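PDB 6OE6: uncharacterized protein from Leptospira interrogans serogroup Icterohaemorrhagiae serovar copenhageni, which is of unknown function but is classed as a lipoprotein, so the natural protein is probably held at a membrane by a lipidated N-terminus. Local coordinates for residues Y71-K76 and Y81-V86; G14-V19 and L112-E117. One frame throughout, in Å; residues are numbered along the deposited sequence.

Overall arrangement
The chain is all-beta, with a four-stranded antiparallel sheet packed against a mixed five-stranded one, and the two contacts hold it together in different ways. Contact 1 lies within the five-stranded sheet, where neighbouring strands 70-77 and 81-89 form a partly exposed hairpin at its edge, joined by backbone hydrogen bonds. Contact 2 is buried and runs from one sheet to the other, with apolar side chains alone meeting across it. The contacts share the five-stranded sheet: residues 71-76 and 112-117 lie on adjacent strands, and Ser73 O probably accepts a hydrogen bond from Lys113 N. Their centres are about 13 Å apart.

Contact 1: residues Y71-K76 and Y81-V86; sequences YVSLSK and YNEMDV
Met84 N donates to Leu74 O at 2.7 Å, arriving in the carbonyl plane and nearly straight (163° at the hydrogen). Lys76 and Asn82 form a hydrogen-bonded antiparallel pair: Lys76 N reaches Asn82 O at 2.9 Å, and Asn82 N, from above the carbonyl plane, reaches Lys76 O at 3.0 Å. A water also donates to Lys76 O and bridges it to Asn82 OD1. Towards Val86 the ladder weakens, with only a weak hydrogen bond from Leu74 N to Asp85 O (3.4 Å). Ser75 OG, anti to its carbonyl carbon (chi1 -61°), is set over the Glu83 backbone, 3.4 Å from Glu83 CA. Leu74 and Met84 run side by side in the same direction, with Leu74 CD2 3.9 Å from Met84 SD, and the sulfur also touches Lys76 CB. Leu105 packs on both Leu74 and Met84. The Tyr81 ring lies alongside the backbone of Ser75 and Lys76, and Tyr81 OH is hydrogen-bonded to Glu125 OE2. Asn82 also belongs, with Leu79, to a sodium site. The register slips by one residue between Leu74 and Ser75, a beta bulge in the antiparallel hairpin of strands 70-77 and 81-89.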
loop_
_atom_site.group_PDB
_atom_site.type_symbol
_atom_site.label_atom_id
_atom_site.label_comp_id
_atom_site.label_asym_id
_atom_site.label_seq_id
_atom_site.Cartn_x
_atom_site.Cartn_y
_atom_site.Cartn_z
ATOM N N TYR A 71 12.503 -5.582 -1.559
ATOM C CA TYR A 71 11.729 -5.044 -2.666
ATOM C C TYR A 71 10.281 -4.891 -2.231
ATOM O O TYR A 71 9.801 -5.595 -1.340
ATOM C CB TYR A 71 11.759 -5.942 -3.909
ATOM C CG TYR A 71 13.099 -6.003 -4.618
ATOM C CD1 TYR A 71 13.365 -5.189 -5.715
ATOM C CD2 TYR A 71 14.083 -6.878 -4.197
ATOM C CE1 TYR A 71 14.580 -5.243 -6.371
ATOM C CE2 TYR A 71 15.301 -6.941 -4.841
ATOM C CZ TYR A 71 15.545 -6.117 -5.928
ATOM O OH TYR A 71 16.755 -6.171 -6.577
ATOM N N VAL A 72 9.581 -3.966 -2.886
ATOM C CA VAL A 72 8.125 -3.994 -2.907
ATOM C C VAL A 72 7.688 -4.177 -4.348
ATOM O O VAL A 72 8.413 -3.836 -5.290
ATOM C CB VAL A 72 7.492 -2.721 -2.320
ATOM C CG1 VAL A 72 7.860 -2.611 -0.833
ATOM C CG2 VAL A 72 7.959 -1.480 -3.106
ATOM N N SER A 73 6.473 -4.708 -4.510
ATOM C CA SER A 73 5.799 -4.665 -5.797
ATOM C C SER A 73 4.373 -4.197 -5.573
ATOM O O SER A 73 3.778 -4.402 -4.511
ATOM C CB SER A 73 5.823 -6.020 -6.504
ATOM O OG SER A 73 4.892 -6.906 -5.931
ATOM N N LEU A 74 3.842 -3.516 -6.571
ATOM C CA LEU A 74 2.442 -3.163 -6.573
ATOM C C LEU A 74 1.796 -3.820 -7.777
ATOM O O LEU A 74 2.371 -3.837 -8.870
ATOM C CB LEU A 74 2.285 -1.638 -6.623
ATOM C CG LEU A 74 0.872 -1.126 -6.333
ATOM C CD1 LEU A 74 0.485 -1.376 -4.862
ATOM C CD2 LEU A 74 0.862 0.402 -6.587
ATOM N N SER A 75 0.625 -4.397 -7.564
ATOM C CA SER A 75 -0.138 -5.040 -8.617
ATOM C C SER A 75 -1.508 -4.391 -8.700
ATOM O O SER A 75 -2.086 -4.025 -7.679
ATOM C CB SER A 75 -0.319 -6.545 -8.333
ATOM O OG SER A 75 0.935 -7.218 -8.253
ATOM N N LYS A 76 -2.051 -4.294 -9.909
ATOM C CA LYS A 76 -3.375 -3.725 -10.104
ATOM C C LYS A 76 -4.323 -4.836 -10.542
ATOM O O LYS A 76 -3.962 -5.680 -11.361
ATOM C CB LYS A 76 -3.372 -2.608 -11.151
ATOM C CG LYS A 76 -4.754 -1.891 -11.248
ATOM C CD LYS A 76 -4.676 -0.724 -12.252
ATOM C CE LYS A 76 -5.908 0.182 -12.180
ATOM N NZ LYS A 76 -7.150 -0.484 -12.643
ATOM N N TYR A 81 -4.834 -10.078 -10.278
ATOM C CA TYR A 81 -3.789 -9.074 -10.074
ATOM C C TYR A 81 -2.695 -9.206 -11.118
ATOM O O TYR A 81 -2.258 -10.315 -11.432
ATOM C CB TYR A 81 -3.168 -9.230 -8.685
ATOM C CG TYR A 81 -4.031 -8.627 -7.610
ATOM C CD1 TYR A 81 -4.207 -7.250 -7.549
ATOM C CD2 TYR A 81 -4.649 -9.413 -6.657
ATOM C CE1 TYR A 81 -5.013 -6.687 -6.574
ATOM C CE2 TYR A 81 -5.440 -8.853 -5.665
ATOM C CZ TYR A 81 -5.587 -7.468 -5.629
ATOM O OH TYR A 81 -6.382 -6.899 -4.654
ATOM N N ASN A 82 -2.235 -8.065 -11.629
ATOM C CA ASN A 82 -1.125 -8.010 -12.574
ATOM C C ASN A 82 -0.081 -7.072 -11.997
ATOM O O ASN A 82 -0.409 -5.945 -11.624
ATOM C CB ASN A 82 -1.557 -7.505 -13.946
ATOM C CG ASN A 82 -2.674 -8.340 -14.545
ATOM O OD1 ASN A 82 -3.686 -7.811 -15.004
ATOM N ND2 ASN A 82 -2.501 -9.649 -14.522
ATOM N N GLU A 83 1.169 -7.540 -11.954
ATOM C CA GLU A 83 2.238 -6.747 -11.363
ATOM C C GLU A 83 2.482 -5.509 -12.208
ATOM O O GLU A 83 2.608 -5.600 -13.437
ATOM C CB GLU A 83 3.515 -7.578 -11.274
ATOM C CG GLU A 83 4.682 -6.862 -10.612
ATOM C CD GLU A 83 5.872 -7.770 -10.472
ATOM O OE1 GLU A 83 6.648 -7.838 -11.440
ATOM O OE2 GLU A 83 6.012 -8.405 -9.405
ATOM N N MET A 84 2.566 -4.351 -11.547
ATOM C CA MET A 84 2.886 -3.110 -12.255
ATOM C C MET A 84 4.389 -2.953 -12.409
ATOM O O MET A 84 4.900 -2.668 -13.502
ATOM C CB MET A 84 2.319 -1.907 -11.495
ATOM C CG MET A 84 0.803 -1.994 -11.371
ATOM S SD MET A 84 0.060 -0.851 -10.216
ATOM C CE MET A 84 0.574 0.739 -10.862
ATOM N N ASP A 85 5.093 -3.077 -11.294
ATOM C CA ASP A 85 6.547 -3.009 -11.290
ATOM C C ASP A 85 7.011 -3.345 -9.885
ATOM O O ASP A 85 6.208 -3.573 -8.972
ATOM C CB ASP A 85 7.086 -1.635 -11.703
ATOM C CG ASP A 85 8.320 -1.731 -12.598
ATOM O OD1 ASP A 85 8.294 -1.099 -13.680
ATOM O OD2 ASP A 85 9.296 -2.453 -12.255
ATOM N N VAL A 86 8.326 -3.424 -9.742
ATOM C CA VAL A 86 8.969 -3.663 -8.459
ATOM C C VAL A 86 9.890 -2.492 -8.185
ATOM O O VAL A 86 10.332 -1.790 -9.102
ATOM C CB VAL A 86 9.766 -4.978 -8.424
ATOM C CG1 VAL A 86 8.872 -6.123 -8.866
ATOM C CG2 VAL A 86 11.001 -4.859 -9.294
HETATM O O HOH W 1 -3.584 -4.750 -14.192
#

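Contact 2: residues G14-V19 and L112-E117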
loop_
_atom_site.group_PDB
_atom_site.type_symbol
_atom_site.label_atom_id
_atom_site.label_comp_id
_atom_site.label_asym_id
_atom_site.label_seq_id
_atom_site.Cartn_x
_atom_site.Cartn_y
_atom_site.Cartn_z
ATOM N N GLY A 14 4.562 -8.510 10.389
ATOM C CA GLY A 14 4.857 -7.094 10.314
ATOM C C GLY A 14 3.594 -6.256 10.301
ATOM O O GLY A 14 2.477 -6.755 10.440
ATOM N N GLU A 15 3.777 -4.950 10.113
ATOM C CA GLU A 15 2.660 -4.010 10.159
ATOM C C GLU A 15 2.785 -2.985 9.047
ATOM O O GLU A 15 3.881 -2.471 8.807
ATOM C CB GLU A 15 2.603 -3.245 11.490
ATOM C CG GLU A 15 2.140 -4.063 12.682
ATOM C CD GLU A 15 2.130 -3.246 13.964
ATOM O OE1 GLU A 15 2.960 -2.316 14.085
ATOM O OE2 GLU A 15 1.287 -3.532 14.846
ATOM N N PHE A 16 1.654 -2.661 8.413
ATOM C CA PHE A 16 1.564 -1.547 7.465
ATOM C C PHE A 16 0.919 -0.335 8.132
ATOM O O PHE A 16 -0.026 -0.474 8.917
ATOM C CB PHE A 16 0.745 -1.920 6.228
ATOM C CG PHE A 16 1.406 -2.928 5.331
ATOM C CD1 PHE A 16 2.284 -2.511 4.343
ATOM C CD2 PHE A 16 1.119 -4.284 5.453
ATOM C CE1 PHE A 16 2.904 -3.427 3.486
ATOM C CE2 PHE A 16 1.706 -5.216 4.612
ATOM C CZ PHE A 16 2.623 -4.789 3.621
ATOM N N GLY A 17 1.438 0.858 7.814
ATOM C CA GLY A 17 0.835 2.095 8.257
ATOM C C GLY A 17 0.707 3.042 7.080
ATOM O O GLY A 17 1.435 2.931 6.099
ATOM N N TRP A 18 -0.231 3.988 7.194
ATOM C CA TRP A 18 -0.594 4.825 6.057
ATOM C C TRP A 18 -0.850 6.257 6.487
ATOM O O TRP A 18 -1.309 6.518 7.602
ATOM C CB TRP A 18 -1.853 4.294 5.345
ATOM C CG TRP A 18 -1.813 2.803 5.163
ATOM C CD1 TRP A 18 -2.112 1.849 6.102
ATOM C CD2 TRP A 18 -1.429 2.099 3.983
ATOM N NE1 TRP A 18 -1.944 0.596 5.571
ATOM C CE2 TRP A 18 -1.529 0.723 4.265
ATOM C CE3 TRP A 18 -1.017 2.499 2.709
ATOM C CZ2 TRP A 18 -1.221 -0.258 3.321
ATOM C CZ3 TRP A 18 -0.719 1.522 1.771
ATOM C CH2 TRP A 18 -0.822 0.161 2.082
ATOM N N VAL A 19 -0.576 7.187 5.572
ATOM C CA VAL A 19 -1.030 8.570 5.719
ATOM C C VAL A 19 -1.289 9.110 4.322
ATOM O O VAL A 19 -0.605 8.734 3.366
ATOM C CB VAL A 19 -0.023 9.445 6.507
ATOM C CG1 VAL A 19 1.331 9.522 5.800
ATOM C CG2 VAL A 19 -0.579 10.837 6.710
ATOM N N LEU A 112 -0.092 -4.714 -2.578
ATOM C CA LEU A 112 1.286 -4.304 -2.284
ATOM C C LEU A 112 1.954 -5.484 -1.596
ATOM O O LEU A 112 1.431 -5.987 -0.600
ATOM C CB LEU A 112 1.284 -3.076 -1.371
ATOM C CG LEU A 112 2.606 -2.615 -0.747
ATOM C CD1 LEU A 112 3.631 -2.258 -1.842
ATOM C CD2 LEU A 112 2.302 -1.397 0.132
ATOM N N LYS A 113 3.078 -5.946 -2.143
ATOM C CA LYS A 113 3.823 -7.058 -1.568
ATOM C C LYS A 113 5.176 -6.556 -1.086
ATOM O O LYS A 113 5.763 -5.661 -1.692
ATOM C CB LYS A 113 4.050 -8.168 -2.596
ATOM C CG LYS A 113 2.762 -8.844 -3.137
ATOM C CD LYS A 113 3.127 -9.905 -4.136
ATOM C CE LYS A 113 1.887 -10.458 -4.830
ATOM N NZ LYS A 113 2.256 -11.631 -5.642
ATOM N N VAL A 114 5.668 -7.158 -0.006
ATOM C CA VAL A 114 6.987 -6.844 0.538
ATOM C C VAL A 114 7.843 -8.105 0.447
ATOM O O VAL A 114 7.421 -9.176 0.895
ATOM C CB VAL A 114 6.911 -6.346 1.993
ATOM C CG1 VAL A 114 8.355 -6.130 2.536
ATOM C CG2 VAL A 114 6.066 -5.066 2.124
ATOM N N ALA A 115 9.027 -7.982 -0.153
ATOM C CA ALA A 115 9.948 -9.101 -0.292
ATOM C C ALA A 115 11.234 -8.804 0.460
ATOM O O ALA A 115 11.746 -7.682 0.415
ATOM C CB ALA A 115 10.263 -9.390 -1.761
ATOM N N TYR A 116 11.751 -9.819 1.146
ATOM C CA TYR A 116 12.986 -9.701 1.906
ATOM C C TYR A 116 13.823 -10.928 1.601
ATOM O O TYR A 116 13.359 -12.056 1.799
ATOM C CB TYR A 116 12.705 -9.581 3.407
ATOM C CG TYR A 116 13.934 -9.264 4.238
ATOM C CD1 TYR A 116 14.518 -8.004 4.185
ATOM C CD2 TYR A 116 14.494 -10.211 5.072
ATOM C CE1 TYR A 116 15.637 -7.699 4.940
ATOM C CE2 TYR A 116 15.617 -9.920 5.830
ATOM C CZ TYR A 116 16.185 -8.660 5.759
ATOM O OH TYR A 116 17.306 -8.352 6.511
ATOM N N GLU A 117 15.033 -10.700 1.080
ATOM C CA GLU A 117 15.997 -11.771 0.818
ATOM C C GLU A 117 15.384 -12.888 -0.028
ATOM O O GLU A 117 15.616 -14.075 0.210
ATOM C CB GLU A 117 16.565 -12.324 2.126
ATOM C CG GLU A 117 17.266 -11.275 2.984
ATOM C CD GLU A 117 18.701 -11.009 2.553
ATOM O OE1 GLU A 117 19.624 -11.460 3.261
ATOM O OE2 GLU A 117 18.910 -10.354 1.510
#
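Phe16 and Trp18 reach across from strand 15-21 to meet Leu112 and Val114 of strand 108-116, an apolar contact between the two facing sheets of a beta sandwich. The strand axes stay 10.7 Å apart and run at 131° to each other, a separation spanned by side chains, with no hydrogen bond between the segments.

Phe16 leaves its strand toward the opposite one. Its CG lies anti to the carbonyl carbon (chi1 -69°), which brings CE1 and CZ of the ring against the methyls of Leu112 and Val114. Val114 comes from the opposite direction: its CG2 methyl meets the ring obliquely and touches both CZ and CE1. Leu112 lies across the phenyl group at a slant, and its CD2 is 4.0 Å from Phe16 CE1.

Trp18 takes a different path. It leaves its strand to one side, but the six-membered part of the indole swings back towards Leu112, and the two side chains slide past each other in opposite directions. Leu112 CG is anti to its backbone N (chi1 170°), and the CD2 branch extends to both aromatic residues. At the polar edge of the indole, Trp18 NE1 hydrogen-bonds to Thr42 O, just beyond strand 40-41.

Neighbouring strands complete the buried layer. Val124 of strand 119-129 touches Phe16, Trp18 and Leu112, while Tyr56 of strand 53-59 packs on Trp18 and Leu112. Within its own sheet Leu112 also touches Val72 and Leu74 of the hairpin strand 70-77, linking this interior to contact 1.

Leu112 CD2 touches both aromatics, 4.0 Å from Trp18 CH2 as well as against Phe16, while Val114 CG2 approaches Phe16 CZ to 3.8 Å.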